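PDB 5V9X: ATP-dependent DNA helicase from Mycobacterium smegmatis, which is a 3'-to-5' RNA:DNA helicase that probably uses ATP hydrolysis to move along a single-stranded DNA tracking strand. Local coordinates for residues A[273-276]-A[277-281]; A[532-535]-A[536-540]. All blocks are in the same frame, centred on the assembly; numbering follows the deposited sequence.

Interaction 1: residues A[273-276]-A[277-281]; sequences NSIW and PDVEE. With nucleotides of chain B.
With CG turned opposite the carbonyl carbon (chi1 -73°), Trp276 places its indole beside the DNA backbone, while Glu280, one helical turn on, makes the same first turn and then runs extended until its OE2 lies 3.7 Å from Trp276 CB. The carboxylate oxygen OE2 of Glu280 lies oblique to the indole. Trp276 NE1 donates to OP2 of DC4 of chain B over 2.7 Å, in a bent bond of 140°, and the phosphate oxygen stands at the ring edge, near its plane. The sugar of DC3 of chain B flanks the indole obliquely, its C5' 3.4 Å from Trp276 NE1. This is the amino end of helix 276-288, in the second of two RecA-like domains that superfamily 2 helicases use to hold their tracking strand. Ser274 precedes the turn into the helix and caps it weakly, OG accepting from Trp276 N at 3.5 Å. The first regular turn follows, with Glu280 N bonded to Trp276 O at 2.8 Å and Val279 N to Ile275 O. Alongside that second bond, Ile275 CG1 meets Val279 CG2 at 4.0 Å, the two branched side chains crossing at a slant. Upstream, one phosphate oxygen takes two donors: OP1 of DC3 of chain B receives the backbone N-H of Ile275 at 2.9 Å and 168°, and also the hydroxyl of Ser274, a bond whose modelled length is too short to be relied on. The positive end of the helix dipole probably also favours a phosphate here. Helix 300-318 backs the arrangement, Arg305 making a cation-pi contact with Trp276, and Arg309 and Ile313 packing against Glu280.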
loop_
_atom_site.group_PDB
_atom_site.type_symbol
_atom_site.label_atom_id
_atom_site.label_comp_id
_atom_site.label_asym_id
_atom_site.label_seq_id
_atom_site.Cartn_x
_atom_site.Cartn_y
_atom_site.Cartn_z
ATOM N N ASN A 273 21.501 -23.124 -11.462
ATOM C CA ASN A 273 20.288 -23.532 -10.763
ATOM C C ASN A 273 19.262 -22.407 -10.690
ATOM O O ASN A 273 18.053 -22.663 -10.720
ATOM C CB ASN A 273 20.659 -24.005 -9.352
ATOM C CG ASN A 273 19.477 -24.556 -8.580
ATOM O OD1 ASN A 273 18.653 -25.290 -9.123
ATOM N ND2 ASN A 273 19.394 -24.203 -7.302
ATOM N N SER A 274 19.721 -21.159 -10.604
ATOM C CA SER A 274 18.831 -20.030 -10.388
ATOM C C SER A 274 19.389 -18.808 -11.105
ATOM O O SER A 274 20.510 -18.820 -11.623
ATOM C CB SER A 274 18.651 -19.756 -8.889
ATOM O OG SER A 274 17.616 -18.820 -8.648
ATOM N N ILE A 275 18.581 -17.742 -11.137
ATOM C CA ILE A 275 19.029 -16.454 -11.663
ATOM C C ILE A 275 19.561 -15.544 -10.564
ATOM O O ILE A 275 20.188 -14.516 -10.868
ATOM C CB ILE A 275 17.886 -15.756 -12.432
ATOM C CG1 ILE A 275 18.414 -14.589 -13.276
ATOM C CG2 ILE A 275 16.807 -15.284 -11.468
ATOM C CD1 ILE A 275 17.345 -13.863 -14.070
ATOM N N TRP A 276 19.353 -15.899 -9.296
ATOM C CA TRP A 276 19.806 -15.050 -8.195
ATOM C C TRP A 276 21.307 -14.778 -8.210
ATOM O O TRP A 276 21.696 -13.614 -8.011
ATOM C CB TRP A 276 19.370 -15.666 -6.863
ATOM C CG TRP A 276 17.910 -15.530 -6.590
ATOM C CD1 TRP A 276 17.001 -16.538 -6.470
ATOM C CD2 TRP A 276 17.184 -14.310 -6.405
ATOM N NE1 TRP A 276 15.753 -16.023 -6.216
ATOM C CE2 TRP A 276 15.840 -14.656 -6.172
ATOM C CE3 TRP A 276 17.542 -12.958 -6.411
ATOM C CZ2 TRP A 276 14.852 -13.701 -5.949
ATOM C CZ3 TRP A 276 16.560 -12.011 -6.189
ATOM C CH2 TRP A 276 15.230 -12.387 -5.961
ATOM N N PRO A 277 22.195 -15.764 -8.416
ATOM C CA PRO A 277 23.636 -15.448 -8.399
ATOM C C PRO A 277 24.056 -14.341 -9.358
ATOM O O PRO A 277 24.849 -13.470 -8.973
ATOM C CB PRO A 277 24.278 -16.792 -8.764
ATOM C CG PRO A 277 23.332 -17.796 -8.239
ATOM C CD PRO A 277 21.969 -17.222 -8.491
ATOM N N ASP A 278 23.548 -14.342 -10.593
ATOM C CA ASP A 278 23.926 -13.294 -11.537
ATOM C C ASP A 278 23.288 -11.960 -11.180
ATOM O O ASP A 278 23.887 -10.905 -11.418
ATOM C CB ASP A 278 23.542 -13.698 -12.958
ATOM C CG ASP A 278 24.031 -15.083 -13.318
ATOM O OD1 ASP A 278 23.496 -16.061 -12.754
ATOM O OD2 ASP A 278 24.949 -15.198 -14.160
ATOM N N VAL A 279 22.076 -11.985 -10.621
ATOM C CA VAL A 279 21.441 -10.754 -10.156
ATOM C C VAL A 279 22.237 -10.154 -9.007
ATOM O O VAL A 279 22.601 -8.973 -9.028
ATOM C CB VAL A 279 19.980 -11.026 -9.748
ATOM C CG1 VAL A 279 19.382 -9.811 -9.060
ATOM C CG2 VAL A 279 19.153 -11.423 -10.963
ATOM N N GLU A 280 22.523 -10.968 -7.985
ATOM C CA GLU A 280 23.292 -10.498 -6.838
ATOM C C GLU A 280 24.649 -9.949 -7.259
ATOM O O GLU A 280 25.166 -9.014 -6.635
ATOM C CB GLU A 280 23.469 -11.639 -5.834
ATOM C CG GLU A 280 22.169 -12.191 -5.260
ATOM C CD GLU A 280 22.312 -13.620 -4.762
ATOM O OE1 GLU A 280 23.380 -14.230 -4.989
ATOM O OE2 GLU A 280 21.354 -14.139 -4.150
ATOM N N GLU A 281 25.238 -10.513 -8.315
ATOM C CA GLU A 281 26.523 -10.024 -8.805
ATOM C C GLU A 281 26.412 -8.593 -9.314
ATOM O O GLU A 281 27.196 -7.721 -8.921
ATOM C CB GLU A 281 27.036 -10.944 -9.911
ATOM C CG GLU A 281 28.356 -11.613 -9.606
ATOM C CD GLU A 281 28.924 -12.324 -10.814
ATOM O OE1 GLU A 281 28.299 -13.301 -11.277
ATOM O OE2 GLU A 281 29.983 -11.889 -11.314
ATOM P P DC B 3 14.752 -19.211 -9.860
ATOM O OP1 DC B 3 15.892 -18.372 -10.290
ATOM O OP2 DC B 3 14.921 -20.169 -8.746
ATOM O "O5'" DC B 3 13.532 -18.231 -9.518
ATOM C "C5'" DC B 3 13.785 -17.023 -8.796
ATOM C "C4'" DC B 3 12.507 -16.430 -8.217
ATOM O "O4'" DC B 3 11.538 -16.204 -9.276
ATOM C "C3'" DC B 3 11.798 -17.281 -7.161
ATOM O "O3'" DC B 3 11.338 -16.447 -6.097
ATOM C "C2'" DC B 3 10.626 -17.879 -7.939
ATOM C "C1'" DC B 3 10.294 -16.738 -8.886
ATOM N N1 DC B 3 9.558 -17.164 -10.110
ATOM C C2 DC B 3 8.195 -16.867 -10.239
ATOM O O2 DC B 3 7.620 -16.257 -9.330
ATOM N N3 DC B 3 7.543 -17.258 -11.362
ATOM C C4 DC B 3 8.198 -17.913 -12.322
ATOM N N4 DC B 3 7.512 -18.280 -13.409
ATOM C C5 DC B 3 9.585 -18.224 -12.206
ATOM C C6 DC B 3 10.218 -17.831 -11.097
ATOM P P DC B 4 12.080 -16.455 -4.671
ATOM O OP1 DC B 4 11.673 -15.225 -3.953
ATOM O OP2 DC B 4 13.513 -16.723 -4.912
ATOM O "O5'" DC B 4 11.443 -17.712 -3.906
ATOM C "C5'" DC B 4 10.077 -17.685 -3.491
ATOM C "C4'" DC B 4 9.468 -19.078 -3.541
ATOM O "O4'" DC B 4 9.823 -19.701 -4.787
ATOM C "C3'" DC B 4 9.953 -20.036 -2.455
ATOM O "O3'" DC B 4 8.992 -20.110 -1.403
ATOM C "C2'" DC B 4 10.105 -21.394 -3.171
ATOM C "C1'" DC B 4 9.752 -21.093 -4.631
ATOM N N1 DC B 4 10.687 -21.723 -5.612
ATOM C C2 DC B 4 10.395 -22.987 -6.141
ATOM O O2 DC B 4 9.361 -23.566 -5.785
ATOM N N3 DC B 4 11.257 -23.541 -7.031
ATOM C C4 DC B 4 12.361 -22.883 -7.391
ATOM N N4 DC B 4 13.180 -23.469 -8.270
ATOM C C5 DC B 4 12.674 -21.595 -6.863
ATOM C C6 DC B 4 11.818 -21.059 -5.987
#

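Interaction 2: residues A[532-535]-A[536-540]; sequences LTAR and PGAQR. With nucleotides of chain B.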
loop_
_atom_site.group_PDB
_atom_site.type_symbol
_atom_site.label_atom_id
_atom_site.label_comp_id
_atom_site.label_asym_id
_atom_site.label_seq_id
_atom_site.Cartn_x
_atom_site.Cartn_y
_atom_site.Cartn_z
ATOM N N LEU A 532 -23.868 6.572 24.633
ATOM C CA LEU A 532 -23.062 5.360 24.633
ATOM C C LEU A 532 -22.035 5.447 25.751
ATOM O O LEU A 532 -21.289 6.427 25.839
ATOM C CB LEU A 532 -22.355 5.165 23.290
ATOM C CG LEU A 532 -23.220 4.870 22.066
ATOM C CD1 LEU A 532 -22.745 5.692 20.881
ATOM C CD2 LEU A 532 -23.177 3.386 21.739
ATOM N N THR A 533 -22.002 4.427 26.605
ATOM C CA THR A 533 -20.992 4.310 27.645
ATOM C C THR A 533 -20.200 3.026 27.443
ATOM O O THR A 533 -20.667 2.074 26.812
ATOM C CB THR A 533 -21.613 4.330 29.049
ATOM O OG1 THR A 533 -22.701 3.399 29.110
ATOM C CG2 THR A 533 -22.112 5.726 29.392
ATOM N N ALA A 534 -18.991 3.012 27.990
ATOM C CA ALA A 534 -18.082 1.890 27.817
ATOM C C ALA A 534 -18.289 0.853 28.912
ATOM O O ALA A 534 -18.582 1.191 30.063
ATOM C CB ALA A 534 -16.630 2.370 27.826
ATOM N N ARG A 535 -18.148 -0.407 28.540
ATOM C CA ARG A 535 -18.073 -1.491 29.503
ATOM C C ARG A 535 -16.631 -1.675 29.950
ATOM O O ARG A 535 -15.703 -1.239 29.263
ATOM C CB ARG A 535 -18.615 -2.777 28.884
ATOM C CG ARG A 535 -20.022 -2.640 28.342
ATOM C CD ARG A 535 -20.663 -3.997 28.152
ATOM N NE ARG A 535 -21.853 -3.921 27.313
ATOM C CZ ARG A 535 -22.601 -4.969 26.987
ATOM N NH1 ARG A 535 -22.285 -6.176 27.435
ATOM N NH2 ARG A 535 -23.665 -4.810 26.214
ATOM N N PRO A 536 -16.409 -2.295 31.111
ATOM C CA PRO A 536 -15.043 -2.412 31.640
ATOM C C PRO A 536 -14.057 -2.953 30.614
ATOM O O PRO A 536 -14.318 -3.947 29.933
ATOM C CB PRO A 536 -15.212 -3.375 32.819
ATOM C CG PRO A 536 -16.596 -3.123 33.293
ATOM C CD PRO A 536 -17.410 -2.813 32.063
ATOM N N GLY A 537 -12.917 -2.274 30.500
ATOM C CA GLY A 537 -11.860 -2.695 29.606
ATOM C C GLY A 537 -12.000 -2.249 28.169
ATOM O O GLY A 537 -11.253 -2.739 27.314
ATOM N N ALA A 538 -12.928 -1.338 27.868
ATOM C CA ALA A 538 -13.094 -0.887 26.491
ATOM C C ALA A 538 -11.848 -0.168 25.993
ATOM O O ALA A 538 -11.391 -0.405 24.869
ATOM C CB ALA A 538 -14.319 0.016 26.376
ATOM N N GLN A 539 -11.279 0.712 26.821
ATOM C CA GLN A 539 -10.081 1.441 26.417
ATOM C C GLN A 539 -8.921 0.490 26.160
ATOM O O GLN A 539 -8.250 0.577 25.127
ATOM C CB GLN A 539 -9.701 2.467 27.482
ATOM C CG GLN A 539 -8.515 3.327 27.097
ATOM C CD GLN A 539 -7.846 3.967 28.293
ATOM O OE1 GLN A 539 -7.926 3.454 29.410
ATOM N NE2 GLN A 539 -7.180 5.093 28.067
ATOM N N ARG A 540 -8.667 -0.431 27.097
ATOM C CA ARG A 540 -7.602 -1.407 26.897
ATOM C C ARG A 540 -7.857 -2.260 25.663
ATOM O O ARG A 540 -6.909 -2.743 25.031
ATOM C CB ARG A 540 -7.453 -2.294 28.135
ATOM C CG ARG A 540 -6.152 -3.080 28.162
ATOM C CD ARG A 540 -6.051 -3.980 29.379
ATOM N NE ARG A 540 -4.710 -4.544 29.515
ATOM C CZ ARG A 540 -4.395 -5.538 30.339
ATOM N NH1 ARG A 540 -5.326 -6.094 31.103
ATOM N NH2 ARG A 540 -3.146 -5.983 30.396
ATOM P P DG B 12 -0.406 4.082 25.033
ATOM O OP1 DG B 12 -0.672 5.217 24.122
ATOM O OP2 DG B 12 0.972 3.812 25.502
ATOM O "O5'" DG B 12 -1.342 4.255 26.304
ATOM C "C5'" DG B 12 -2.738 4.114 26.157
ATOM C "C4'" DG B 12 -3.371 3.747 27.476
ATOM O "O4'" DG B 12 -2.864 2.465 27.907
ATOM C "C3'" DG B 12 -3.093 4.736 28.606
ATOM O "O3'" DG B 12 -4.316 5.165 29.165
ATOM C "C2'" DG B 12 -2.244 3.947 29.610
ATOM C "C1'" DG B 12 -2.576 2.500 29.280
ATOM N N9 DG B 12 -1.466 1.586 29.524
ATOM C C8 DG B 12 -0.137 1.810 29.254
ATOM N N7 DG B 12 0.634 0.806 29.570
ATOM C C5 DG B 12 -0.241 -0.147 30.076
ATOM C C6 DG B 12 0.017 -1.446 30.578
ATOM O O6 DG B 12 1.107 -2.027 30.678
ATOM N N1 DG B 12 -1.152 -2.080 30.993
ATOM C C2 DG B 12 -2.411 -1.529 30.929
ATOM N N2 DG B 12 -3.418 -2.296 31.377
ATOM N N3 DG B 12 -2.667 -0.314 30.460
ATOM C C4 DG B 12 -1.538 0.317 30.053
ATOM P P DA B 13 -4.363 6.431 30.152
ATOM O OP1 DA B 13 -5.390 7.359 29.631
ATOM O OP2 DA B 13 -2.985 6.915 30.379
ATOM O "O5'" DA B 13 -4.886 5.800 31.519
ATOM C "C5'" DA B 13 -5.762 4.683 31.486
ATOM C "C4'" DA B 13 -5.733 3.936 32.804
ATOM O "O4'" DA B 13 -4.570 3.067 32.847
ATOM C "C3'" DA B 13 -5.643 4.821 34.042
ATOM O "O3'" DA B 13 -6.405 4.252 35.092
ATOM C "C2'" DA B 13 -4.151 4.808 34.360
ATOM C "C1'" DA B 13 -3.772 3.392 33.967
ATOM N N9 DA B 13 -2.373 3.255 33.585
ATOM C C8 DA B 13 -1.519 4.256 33.214
ATOM N N7 DA B 13 -0.311 3.837 32.917
ATOM C C5 DA B 13 -0.380 2.467 33.106
ATOM C C6 DA B 13 0.571 1.439 32.957
ATOM N N6 DA B 13 1.833 1.654 32.568
ATOM N N1 DA B 13 0.176 0.178 33.228
ATOM C C2 DA B 13 -1.088 -0.033 33.617
ATOM N N3 DA B 13 -2.069 0.850 33.791
ATOM C C4 DA B 13 -1.645 2.093 33.516
ATOM P P DG B 11 2.300 0.391 21.189
ATOM O OP1 DG B 11 3.057 1.599 20.792
ATOM O OP2 DG B 11 2.985 -0.753 21.828
ATOM O "O5'" DG B 11 1.111 0.820 22.157
ATOM C "C5'" DG B 11 0.230 -0.160 22.665
ATOM C "C4'" DG B 11 -0.832 0.492 23.518
ATOM O "O4'" DG B 11 -1.529 -0.518 24.277
ATOM C "C3'" DG B 11 -0.301 1.511 24.524
ATOM O "O3'" DG B 11 -0.970 2.745 24.346
ATOM C "C2'" DG B 11 -0.591 0.889 25.895
ATOM C "C1'" DG B 11 -1.731 -0.072 25.594
ATOM N N9 DG B 11 -1.750 -1.247 26.457
ATOM C C8 DG B 11 -2.733 -1.613 27.346
ATOM N N7 DG B 11 -2.475 -2.728 27.973
ATOM C C5 DG B 11 -1.247 -3.128 27.462
ATOM C C6 DG B 11 -0.460 -4.264 27.763
ATOM O O6 DG B 11 -0.701 -5.174 28.568
ATOM N N1 DG B 11 0.717 -4.288 27.018
ATOM C C2 DG B 11 1.085 -3.332 26.099
ATOM N N2 DG B 11 2.257 -3.524 25.475
ATOM N N3 DG B 11 0.357 -2.264 25.808
ATOM C C4 DG B 11 -0.791 -2.228 26.525
#
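Ala534 and Ala538 meet across a local strand-to-helix junction on the surface of the winged helix region, where strand 531-534 passes through a type II beta turn into helix 538-543. The two methyls touch, CB to CB, at 3.6 Å. The turn runs from Arg535 to Ala538 and is closed by Ala538 N donating to Arg535 O at 3.1 Å, with a bent N-H angle of 136°. Gly537, with phi 84°, takes the third position of the turn and serves as N-cap of the helix. Beyond it the helix offers two side chains to the DNA. Arg540 has CG opposite its backbone N (chi1 -165°) and an extended chain, which brings the guanidinium to the Hoogsteen edge of DG11 of chain B: NE donates to N7 at 3.3 Å and NH2 to O6 at 3.2 Å. N2 of DG12 of chain B lies over one guanidinium face, toward its rim. Gln539 NE2 bonds OP1 of DA13 of chain B at 3.3 Å, and also Thr175 O. On the strand side of the turn, Arg535 NE bonds Leu523 O, and strand 531-534 lies between strands 477-478 and 523-526 in an antiparallel sheet.

Overall arrangement
Both interactions are short entries into a helix that present donors to the same DNA strand, yet they share no secondary-structure element: their centres are about 55 Å apart, on opposite sides of the chain's centre. Interaction 1 is partly buried, in the second RecA-like domain, and its chemistry is recognition of the DNA sugar-phosphate backbone, with amide, hydroxyl and indole donors all directed at phosphates. Interaction 2 is a surface junction in the winged helix region, where the helix is entered through a glycine-containing turn, whereas interaction 1 has a serine cap, and the arginine reads a guanine edge while the glutamine bonds a phosphate. Together they contact DC3 and DC4 of chain B at one site and DG11 to DA13 of chain B at the other.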